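Local coordinates for McyG protein (Microcystis aeruginosa PCC 7806, PDB 4R0M), which probably activates phenyl-group-bearing carboxylic acids as acyl-adenylates and passes them to its peptidyl carrier domain in microcystin synthesis, at residues Leu127-Ser132 / Trp150-Asn156; Leu51-Ala55 / Ile84-Ala89; Gly70-Gln76 / Ile95-Thr101. One frame throughout, in Å; residues are numbered along the deposited sequence.

Interaction 1 of 3, residues Leu127-Ser132 / Trp150-Asn156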
loop_
_atom_site.group_PDB
_atom_site.type_symbol
_atom_site.label_atom_id
_atom_site.label_comp_id
_atom_site.label_asym_id
_atom_site.label_seq_id
_atom_site.Cartn_x
_atom_site.Cartn_y
_atom_site.Cartn_z
ATOM N N LEU A 127 -21.484 11.200 -5.601
ATOM C CA LEU A 127 -20.925 12.435 -5.067
ATOM C C LEU A 127 -19.455 12.253 -4.684
ATOM O O LEU A 127 -19.046 11.178 -4.243
ATOM C CB LEU A 127 -21.743 12.897 -3.851
ATOM C CG LEU A 127 -21.294 14.128 -3.050
ATOM C CD1 LEU A 127 -21.507 15.423 -3.827
ATOM C CD2 LEU A 127 -22.015 14.180 -1.711
ATOM N N ILE A 128 -18.671 13.313 -4.862
ATOM C CA ILE A 128 -17.252 13.292 -4.529
ATOM C C ILE A 128 -16.975 14.185 -3.324
ATOM O O ILE A 128 -17.319 15.367 -3.320
ATOM C CB ILE A 128 -16.376 13.715 -5.730
ATOM C CG1 ILE A 128 -16.626 12.784 -6.919
ATOM C CG2 ILE A 128 -14.898 13.723 -5.349
ATOM C CD1 ILE A 128 -16.202 13.357 -8.253
ATOM N N LEU A 129 -16.369 13.591 -2.301
ATOM C CA LEU A 129 -15.949 14.300 -1.100
ATOM C C LEU A 129 -14.526 14.802 -1.293
ATOM O O LEU A 129 -13.641 14.037 -1.682
ATOM C CB LEU A 129 -15.995 13.357 0.105
ATOM C CG LEU A 129 -17.267 13.098 0.924
ATOM C CD1 LEU A 129 -18.289 12.383 0.062
ATOM C CD2 LEU A 129 -17.022 12.348 2.223
ATOM N N SER A 130 -14.306 16.083 -1.022
ATOM C CA SER A 130 -12.973 16.665 -1.122
ATOM C C SER A 130 -12.655 17.541 0.089
ATOM O O SER A 130 -13.451 17.622 1.031
ATOM C CB SER A 130 -12.841 17.467 -2.419
ATOM O OG SER A 130 -11.489 17.795 -2.675
ATOM N N ASP A 131 -11.479 18.165 0.076
ATOM C CA ASP A 131 -11.133 19.177 1.071
ATOM C C ASP A 131 -11.150 20.564 0.424
ATOM O O ASP A 131 -11.316 20.678 -0.792
ATOM C CB ASP A 131 -9.787 18.868 1.757
ATOM C CG ASP A 131 -8.637 18.687 0.771
ATOM O OD1 ASP A 131 -8.524 19.479 -0.188
ATOM O OD2 ASP A 131 -7.825 17.756 0.971
ATOM N N SER A 132 -10.986 21.606 1.237
ATOM C CA SER A 132 -11.081 22.994 0.769
ATOM C C SER A 132 -9.991 23.394 -0.233
ATOM O O SER A 132 -10.194 24.292 -1.052
ATOM C CB SER A 132 -11.091 23.958 1.955
ATOM O OG SER A 132 -12.205 23.706 2.793
ATOM N N TRP A 150 -21.551 15.728 -12.402
ATOM C CA TRP A 150 -20.340 15.850 -11.595
ATOM C C TRP A 150 -20.577 16.778 -10.442
ATOM O O TRP A 150 -20.836 17.970 -10.636
ATOM C CB TRP A 150 -19.217 16.382 -12.476
ATOM C CG TRP A 150 -17.817 16.308 -11.910
ATOM C CD1 TRP A 150 -17.094 17.328 -11.298
ATOM C CD2 TRP A 150 -16.901 15.156 -11.934
ATOM N NE1 TRP A 150 -15.842 16.898 -10.944
ATOM C CE2 TRP A 150 -15.660 15.605 -11.295
ATOM C CE3 TRP A 150 -16.985 13.845 -12.395
ATOM C CZ2 TRP A 150 -14.566 14.765 -11.136
ATOM C CZ3 TRP A 150 -15.873 13.005 -12.230
ATOM C CH2 TRP A 150 -14.695 13.456 -11.616
ATOM N N GLN A 151 -20.504 16.234 -9.230
ATOM C CA GLN A 151 -20.727 17.009 -8.009
ATOM C C GLN A 151 -19.625 16.772 -6.989
ATOM O O GLN A 151 -19.263 15.628 -6.701
ATOM C CB GLN A 151 -22.094 16.685 -7.397
ATOM C CG GLN A 151 -23.241 17.531 -7.932
ATOM C CD GLN A 151 -23.223 18.962 -7.407
ATOM O OE1 GLN A 151 -22.806 19.223 -6.273
ATOM N NE2 GLN A 151 -23.687 19.897 -8.231
ATOM N N VAL A 152 -19.094 17.866 -6.452
ATOM C CA VAL A 152 -18.037 17.814 -5.448
ATOM C C VAL A 152 -18.422 18.689 -4.257
ATOM O O VAL A 152 -18.945 19.792 -4.433
ATOM C CB VAL A 152 -16.673 18.287 -6.011
ATOM C CG1 VAL A 152 -15.535 17.834 -5.105
ATOM C CG2 VAL A 152 -16.449 17.767 -7.427
ATOM N N ILE A 153 -18.169 18.190 -3.050
ATOM C CA ILE A 153 -18.419 18.959 -1.831
ATOM C C ILE A 153 -17.269 18.803 -0.828
ATOM O O ILE A 153 -16.688 17.724 -0.696
ATOM C CB ILE A 153 -19.796 18.616 -1.198
ATOM C CG1 ILE A 153 -20.153 19.622 -0.097
ATOM C CG2 ILE A 153 -19.840 17.172 -0.696
ATOM C CD1 ILE A 153 -21.623 19.666 0.259
ATOM N N SER A 154 -16.934 19.891 -0.141
ATOM C CA SER A 154 -15.884 19.858 0.871
ATOM C C SER A 154 -16.419 19.327 2.199
ATOM O O SER A 154 -17.598 19.506 2.522
ATOM C CB SER A 154 -15.266 21.245 1.061
ATOM O OG SER A 154 -16.176 22.126 1.694
ATOM N N VAL A 155 -15.541 18.675 2.960
ATOM C CA VAL A 155 -15.871 18.185 4.297
ATOM C C VAL A 155 -16.264 19.349 5.217
ATOM O O VAL A 155 -17.197 19.227 6.015
ATOM C CB VAL A 155 -14.707 17.366 4.904
ATOM C CG1 VAL A 155 -15.018 16.946 6.335
ATOM C CG2 VAL A 155 -14.415 16.141 4.052
ATOM N N ASN A 156 -15.566 20.477 5.078
ATOM C CA ASN A 156 -15.846 21.677 5.867
ATOM C C ASN A 156 -17.205 22.324 5.596
ATOM O O ASN A 156 -17.746 23.011 6.464
ATOM C CB ASN A 156 -14.719 22.704 5.720
ATOM C CG ASN A 156 -13.514 22.378 6.587
ATOM O OD1 ASN A 156 -12.369 22.550 6.165
ATOM N ND2 ASN A 156 -13.765 21.907 7.808
HETATM O O HOH W 1 -13.005 20.460 3.602
#

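Interaction 2 of 3, residues Leu51-Ala55 / Ile84-Ala89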
loop_
_atom_site.group_PDB
_atom_site.type_symbol
_atom_site.label_atom_id
_atom_site.label_comp_id
_atom_site.label_asym_id
_atom_site.label_seq_id
_atom_site.Cartn_x
_atom_site.Cartn_y
_atom_site.Cartn_z
ATOM N N LEU A 51 -13.787 12.525 17.433
ATOM C CA LEU A 51 -13.923 11.943 16.099
ATOM C C LEU A 51 -15.363 11.503 15.848
ATOM O O LEU A 51 -15.954 11.836 14.816
ATOM C CB LEU A 51 -12.957 10.763 15.925
ATOM C CG LEU A 51 -13.125 9.851 14.701
ATOM C CD1 LEU A 51 -12.702 10.552 13.417
ATOM C CD2 LEU A 51 -12.341 8.562 14.886
ATOM N N TYR A 52 -15.919 10.770 16.810
ATOM C CA TYR A 52 -17.305 10.314 16.755
ATOM C C TYR A 52 -18.275 11.485 16.585
ATOM O O TYR A 52 -19.168 11.434 15.739
ATOM C CB TYR A 52 -17.638 9.492 18.008
ATOM C CG TYR A 52 -19.094 9.101 18.154
ATOM C CD1 TYR A 52 -19.633 8.045 17.419
ATOM C CD2 TYR A 52 -19.931 9.780 19.040
ATOM C CE1 TYR A 52 -20.964 7.684 17.557
ATOM C CE2 TYR A 52 -21.265 9.428 19.182
ATOM C CZ TYR A 52 -21.777 8.380 18.441
ATOM O OH TYR A 52 -23.101 8.027 18.579
ATOM N N GLN A 53 -18.083 12.540 17.378
ATOM C CA GLN A 53 -18.937 13.728 17.303
ATOM C C GLN A 53 -18.787 14.449 15.965
ATOM O O GLN A 53 -19.773 14.918 15.396
ATOM C CB GLN A 53 -18.656 14.696 18.461
ATOM C CG GLN A 53 -19.050 14.199 19.851
ATOM C CD GLN A 53 -20.532 13.876 19.998
ATOM O OE1 GLN A 53 -21.391 14.501 19.377
ATOM N NE2 GLN A 53 -20.834 12.892 20.837
ATOM N N ASP A 54 -17.551 14.525 15.473
ATOM C CA ASP A 54 -17.244 15.144 14.181
ATOM C C ASP A 54 -17.895 14.362 13.037
ATOM O O ASP A 54 -18.513 14.947 12.143
ATOM C CB ASP A 54 -15.725 15.226 13.991
ATOM C CG ASP A 54 -15.308 16.169 12.869
ATOM O OD1 ASP A 54 -16.153 16.926 12.341
ATOM O OD2 ASP A 54 -14.109 16.153 12.520
ATOM N N ALA A 55 -17.766 13.037 13.089
ATOM C CA ALA A 55 -18.373 12.144 12.104
ATOM C C ALA A 55 -19.895 12.307 12.002
ATOM O O ALA A 55 -20.443 12.311 10.900
ATOM C CB ALA A 55 -18.006 10.698 12.407
ATOM N N ILE A 84 -10.311 11.098 7.675
ATOM C CA ILE A 84 -10.731 10.132 8.697
ATOM C C ILE A 84 -12.133 10.420 9.276
ATOM O O ILE A 84 -12.963 9.511 9.332
ATOM C CB ILE A 84 -9.661 9.958 9.802
ATOM C CG1 ILE A 84 -8.362 9.412 9.191
ATOM C CG2 ILE A 84 -10.156 9.021 10.893
ATOM C CD1 ILE A 84 -7.131 9.561 10.061
ATOM N N PRO A 85 -12.412 11.676 9.682
ATOM C CA PRO A 85 -13.779 11.957 10.126
ATOM C C PRO A 85 -14.848 11.702 9.058
ATOM O O PRO A 85 -15.935 11.222 9.388
ATOM C CB PRO A 85 -13.721 13.438 10.507
ATOM C CG PRO A 85 -12.305 13.647 10.918
ATOM C CD PRO A 85 -11.519 12.822 9.942
ATOM N N ALA A 86 -14.538 12.006 7.797
ATOM C CA ALA A 86 -15.466 11.760 6.688
ATOM C C ALA A 86 -15.652 10.271 6.402
ATOM O O ALA A 86 -16.751 9.834 6.051
ATOM C CB ALA A 86 -15.004 12.484 5.433
ATOM N N LEU A 87 -14.574 9.501 6.546
ATOM C CA LEU A 87 -14.616 8.050 6.364
ATOM C C LEU A 87 -15.507 7.394 7.419
ATOM O O LEU A 87 -16.344 6.542 7.096
ATOM C CB LEU A 87 -13.203 7.459 6.423
ATOM C CG LEU A 87 -13.046 5.948 6.225
ATOM C CD1 LEU A 87 -13.025 5.582 4.748
ATOM C CD2 LEU A 87 -11.780 5.456 6.911
ATOM N N TRP A 88 -15.315 7.801 8.675
ATOM C CA TRP A 88 -16.115 7.306 9.792
ATOM C C TRP A 88 -17.533 7.791 9.751
ATOM O O TRP A 88 -18.443 7.079 10.177
ATOM C CB TRP A 88 -15.455 7.642 11.125
ATOM C CG TRP A 88 -14.346 6.679 11.461
ATOM C CD1 TRP A 88 -12.974 6.892 11.364
ATOM C CD2 TRP A 88 -14.484 5.297 11.937
ATOM N NE1 TRP A 88 -12.275 5.772 11.746
ATOM C CE2 TRP A 88 -13.119 4.780 12.099
ATOM C CE3 TRP A 88 -15.562 4.467 12.239
ATOM C CZ2 TRP A 88 -12.871 3.490 12.545
ATOM C CZ3 TRP A 88 -15.298 3.167 12.687
ATOM C CH2 TRP A 88 -13.984 2.692 12.835
ATOM N N ALA A 89 -17.742 8.994 9.221
ATOM C CA ALA A 89 -19.093 9.499 8.978
ATOM C C ALA A 89 -19.879 8.520 8.107
ATOM O O ALA A 89 -21.014 8.163 8.434
ATOM C CB ALA A 89 -19.045 10.870 8.326
#

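Interaction 3 of 3, residues Gly70-Gln76 / Ile95-Thr101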
loop_
_atom_site.group_PDB
_atom_site.type_symbol
_atom_site.label_atom_id
_atom_site.label_comp_id
_atom_site.label_asym_id
_atom_site.label_seq_id
_atom_site.Cartn_x
_atom_site.Cartn_y
_atom_site.Cartn_z
ATOM N N GLY A 70 -26.641 2.851 2.001
ATOM C CA GLY A 70 -26.385 1.973 0.863
ATOM C C GLY A 70 -25.769 2.661 -0.345
ATOM O O GLY A 70 -25.216 1.995 -1.222
ATOM N N HIS A 71 -25.869 3.988 -0.399
ATOM C CA HIS A 71 -25.249 4.764 -1.470
ATOM C C HIS A 71 -23.759 4.806 -1.311
ATOM O O HIS A 71 -23.232 4.570 -0.222
ATOM C CB HIS A 71 -25.795 6.192 -1.516
ATOM C CG HIS A 71 -27.178 6.307 -2.116
ATOM N ND1 HIS A 71 -27.960 7.389 -1.923
ATOM C CD2 HIS A 71 -27.911 5.428 -2.916
ATOM C CE1 HIS A 71 -29.128 7.218 -2.571
ATOM N NE2 HIS A 71 -29.098 6.016 -3.176
ATOM N N LYS A 72 -23.069 5.114 -2.405
ATOM C CA LYS A 72 -21.618 5.232 -2.396
ATOM C C LYS A 72 -21.185 6.677 -2.605
ATOM O O LYS A 72 -21.848 7.435 -3.317
ATOM C CB LYS A 72 -21.006 4.313 -3.455
ATOM C CG LYS A 72 -20.997 2.847 -3.045
ATOM C CD LYS A 72 -20.895 1.912 -4.235
ATOM C CE LYS A 72 -22.263 1.434 -4.696
ATOM N NZ LYS A 72 -22.774 0.326 -3.844
ATOM N N VAL A 73 -20.091 7.059 -1.948
ATOM C CA VAL A 73 -19.474 8.376 -2.145
ATOM C C VAL A 73 -17.966 8.234 -2.362
ATOM O O VAL A 73 -17.299 7.462 -1.667
ATOM C CB VAL A 73 -19.761 9.365 -0.982
ATOM C CG1 VAL A 73 -21.251 9.644 -0.853
ATOM C CG2 VAL A 73 -19.200 8.852 0.336
ATOM N N ILE A 74 -17.441 8.975 -3.334
ATOM C CA ILE A 74 -16.014 8.943 -3.649
ATOM C C ILE A 74 -15.245 9.906 -2.748
ATOM O O ILE A 74 -15.683 11.031 -2.517
ATOM C CB ILE A 74 -15.747 9.259 -5.144
ATOM C CG1 ILE A 74 -16.315 8.143 -6.030
ATOM C CG2 ILE A 74 -14.254 9.455 -5.409
ATOM C CD1 ILE A 74 -16.164 8.377 -7.521
ATOM N N LEU A 75 -14.104 9.453 -2.238
ATOM C CA LEU A 75 -13.242 10.292 -1.404
ATOM C C LEU A 75 -12.014 10.777 -2.167
ATOM O O LEU A 75 -11.246 9.979 -2.715
ATOM C CB LEU A 75 -12.822 9.550 -0.130
ATOM C CG LEU A 75 -13.740 9.560 1.099
ATOM C CD1 LEU A 75 -15.056 8.825 0.872
ATOM C CD2 LEU A 75 -13.002 8.985 2.301
ATOM N N GLN A 76 -11.856 12.097 -2.204
ATOM C CA GLN A 76 -10.702 12.751 -2.810
ATOM C C GLN A 76 -10.189 13.821 -1.848
ATOM O O GLN A 76 -10.237 15.019 -2.133
ATOM C CB GLN A 76 -11.080 13.356 -4.166
ATOM C CG GLN A 76 -11.285 12.328 -5.268
ATOM C CD GLN A 76 -9.974 11.802 -5.821
ATOM O OE1 GLN A 76 -9.428 10.810 -5.332
ATOM N NE2 GLN A 76 -9.452 12.477 -6.835
ATOM N N ILE A 95 -23.281 4.454 4.725
ATOM C CA ILE A 95 -22.889 4.935 3.403
ATOM C C ILE A 95 -21.517 4.341 3.105
ATOM O O ILE A 95 -20.643 4.339 3.968
ATOM C CB ILE A 95 -22.821 6.480 3.359
ATOM C CG1 ILE A 95 -24.202 7.087 3.642
ATOM C CG2 ILE A 95 -22.293 6.969 2.013
ATOM C CD1 ILE A 95 -24.162 8.528 4.107
ATOM N N ILE A 96 -21.340 3.816 1.897
ATOM C CA ILE A 96 -20.083 3.169 1.527
ATOM C C ILE A 96 -19.079 4.190 0.976
ATOM O O ILE A 96 -19.284 4.738 -0.112
ATOM C CB ILE A 96 -20.305 2.010 0.527
ATOM C CG1 ILE A 96 -21.238 0.952 1.133
ATOM C CG2 ILE A 96 -18.976 1.377 0.125
ATOM C CD1 ILE A 96 -21.958 0.094 0.115
ATOM N N PRO A 97 -17.992 4.453 1.729
ATOM C CA PRO A 97 -16.958 5.353 1.230
ATOM C C PRO A 97 -16.094 4.655 0.183
ATOM O O PRO A 97 -15.812 3.460 0.307
ATOM C CB PRO A 97 -16.135 5.670 2.478
ATOM C CG PRO A 97 -16.291 4.466 3.346
ATOM C CD PRO A 97 -17.635 3.870 3.037
ATOM N N VAL A 98 -15.709 5.398 -0.851
ATOM C CA VAL A 98 -14.850 4.868 -1.907
ATOM C C VAL A 98 -13.611 5.758 -2.006
ATOM O O VAL A 98 -13.572 6.699 -2.807
ATOM C CB VAL A 98 -15.589 4.763 -3.262
ATOM C CG1 VAL A 98 -14.726 4.052 -4.298
ATOM C CG2 VAL A 98 -16.914 4.025 -3.096
ATOM N N PRO A 99 -12.599 5.477 -1.165
ATOM C CA PRO A 99 -11.398 6.300 -1.140
ATOM C C PRO A 99 -10.535 6.046 -2.366
ATOM O O PRO A 99 -10.265 4.893 -2.708
ATOM C CB PRO A 99 -10.671 5.837 0.136
ATOM C CG PRO A 99 -11.632 4.953 0.866
ATOM C CD PRO A 99 -12.520 4.378 -0.193
ATOM N N LEU A 100 -10.132 7.119 -3.032
ATOM C CA LEU A 100 -9.244 7.015 -4.182
ATOM C C LEU A 100 -8.050 7.949 -4.009
ATOM O O LEU A 100 -8.140 8.956 -3.303
ATOM C CB LEU A 100 -9.998 7.311 -5.485
ATOM C CG LEU A 100 -11.094 6.323 -5.915
ATOM C CD1 LEU A 100 -11.939 6.908 -7.037
ATOM C CD2 LEU A 100 -10.523 4.971 -6.323
ATOM N N THR A 101 -6.936 7.593 -4.643
ATOM C CA THR A 101 -5.712 8.385 -4.597
ATOM C C THR A 101 -5.974 9.792 -5.121
ATOM O O THR A 101 -6.617 9.968 -6.158
ATOM C CB THR A 101 -4.590 7.721 -5.429
ATOM O OG1 THR A 101 -4.373 6.385 -4.957
ATOM C CG2 THR A 101 -3.278 8.506 -5.329
#

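Interaction 1 of 3, residues Leu127-Ser132 / Trp150-Asn156
These segments are the paired ends of a right-handed beta-alpha-beta crossover, in which strand 128-130 leads through helix 135-144 to the parallel edge strand 152-154. L127, at the start, reaches across with CD2 to I153 CG2 (3.8 Å), a flexible apolar chain at a partly exposed margin. I128 begins the backbone pairing: its N donates to Q151 O (3.0 Å) and its O accepts from I153 N (3.0 Å). Its long side chain, on the face toward helix 135-144, sets CD1 over the W150 six-membered ring, 3.7 Å from the centroid, a CH-pi contact. L129 turns to the opposite face, where A86 of helix 80-93 packs on it. S130 N donates to I153 O (2.9 Å), while its small side chain fits beneath the helix and its OG hydrogen-bonds the backbone O of Q76. D131 points away, its carboxylate accepting hydrogen bonds from backbone N of A78, K79 and L134. Beyond S154, the N-cap residue bonded to E157, the pairing runs into the helix: V155 N donates to S130 O at 3.0 Å.

Interaction 2 of 3, residues Leu51-Ala55 / Ile84-Ala89
Two helices of the AMP-binding domain, 48-64 and 80-93, cross here at -68° in a buried helix-helix packing, their short segments approaching to 8.4 Å between axes. The helices come closest where alanines meet, with A55 O 3.3 Å from A89 CB. No hydrogen bond links the two segments; each keeps its own helical bonds, such as A55 N to L51 O and A89 N to P85 O.

Apolar packing does most of the work. L51 extends its branched end into the other helix, bringing CD1 to 3.9 Å from I84 CG2 and 4.0 Å from P85 CG. A55 points toward the partner, and as alanine it lets the backbones draw together: its CB lies 4.2 Å from A89 CB and 4.2 Å from W88 CB, while the two CA atoms of A55 and A89 are also 4.2 Å apart. P85 offers a compact, rigid ring to the interface. Lacking an amide hydrogen, it cannot bond to the preceding turn, and helix 80-93 is kinked there.

The aromatic contact is a CH-pi interaction in which L51 CD2 sits over the face of the W88 five-membered ring, 4.3 Å from its centroid. The broad indole also reaches L23 of helix 19-27 and I235 and V238 of helix 227-240, filling space between several helices.

At the polar margin, D54 keeps its charge for R159, in a salt bridge, and for Q46, in a hydrogen bond. Toward the other segment its OD2 simply touches P85 CB, at 3.4 Å.

Interaction 3 of 3, residues Gly70-Gln76 / Ile95-Thr101
L75 lays its side chain against two prolines of the neighbouring strand, with CD1 3.7 Å from P97 CB and CB 4.3 Å from P99 CB. These rings suit an edge strand: P97 and P99 have no amide hydrogen to give, yet the bonding pattern asks for none there. The alternate amides carry it instead, with I96 N donating to H71 O (2.9 Å), V98 N to V73 O (2.7 Å) and L100 N to L75 O (3.1 Å); V73 N and L75 N return bonds to I96 O and V98 O. On the other face, beta-branched I74 and V98 suit the extended backbone, and I74 CG2 meets L100 CD1 at 3.8 Å beside helix 111-122. K72 rests its aliphatic part on I96 (CG to CB, 3.7 Å). At G70 (phi 88°) a CB would press on the preceding carbonyl O, so glycine fits. The side chain of T101, hydrogen-bonded to D225, is about 9 Å from the bound phenylalanyl-adenylate. The strands thus form a parallel beta-alpha-beta crossover through helix 80-93, part of the AMP-binding domain.

In the fold
Interactions 1 and 3 lie in one four-stranded parallel sheet, ordered 96-99, 72-76, 128-130, 152-154, and pair its outer strands with its inner ones. Between them, L129 N lies 2.7 Å from I74 O and L129 O 2.7 Å from Q76 N, probable hydrogen bonds joining the two crossovers. Interaction 2 instead packs helix 80-93, the connection of interaction 3's crossover, against helix 48-64 without hydrogen bonds. That same helix covers the sheet: L87 CD1 touches P97 CG at 3.7 Å, and A86 CB meets L129 CD2 at 3.8 Å. Interactions 2 and 3 are buried, whereas interaction 1 is only partly so, with serines and a water at its margin.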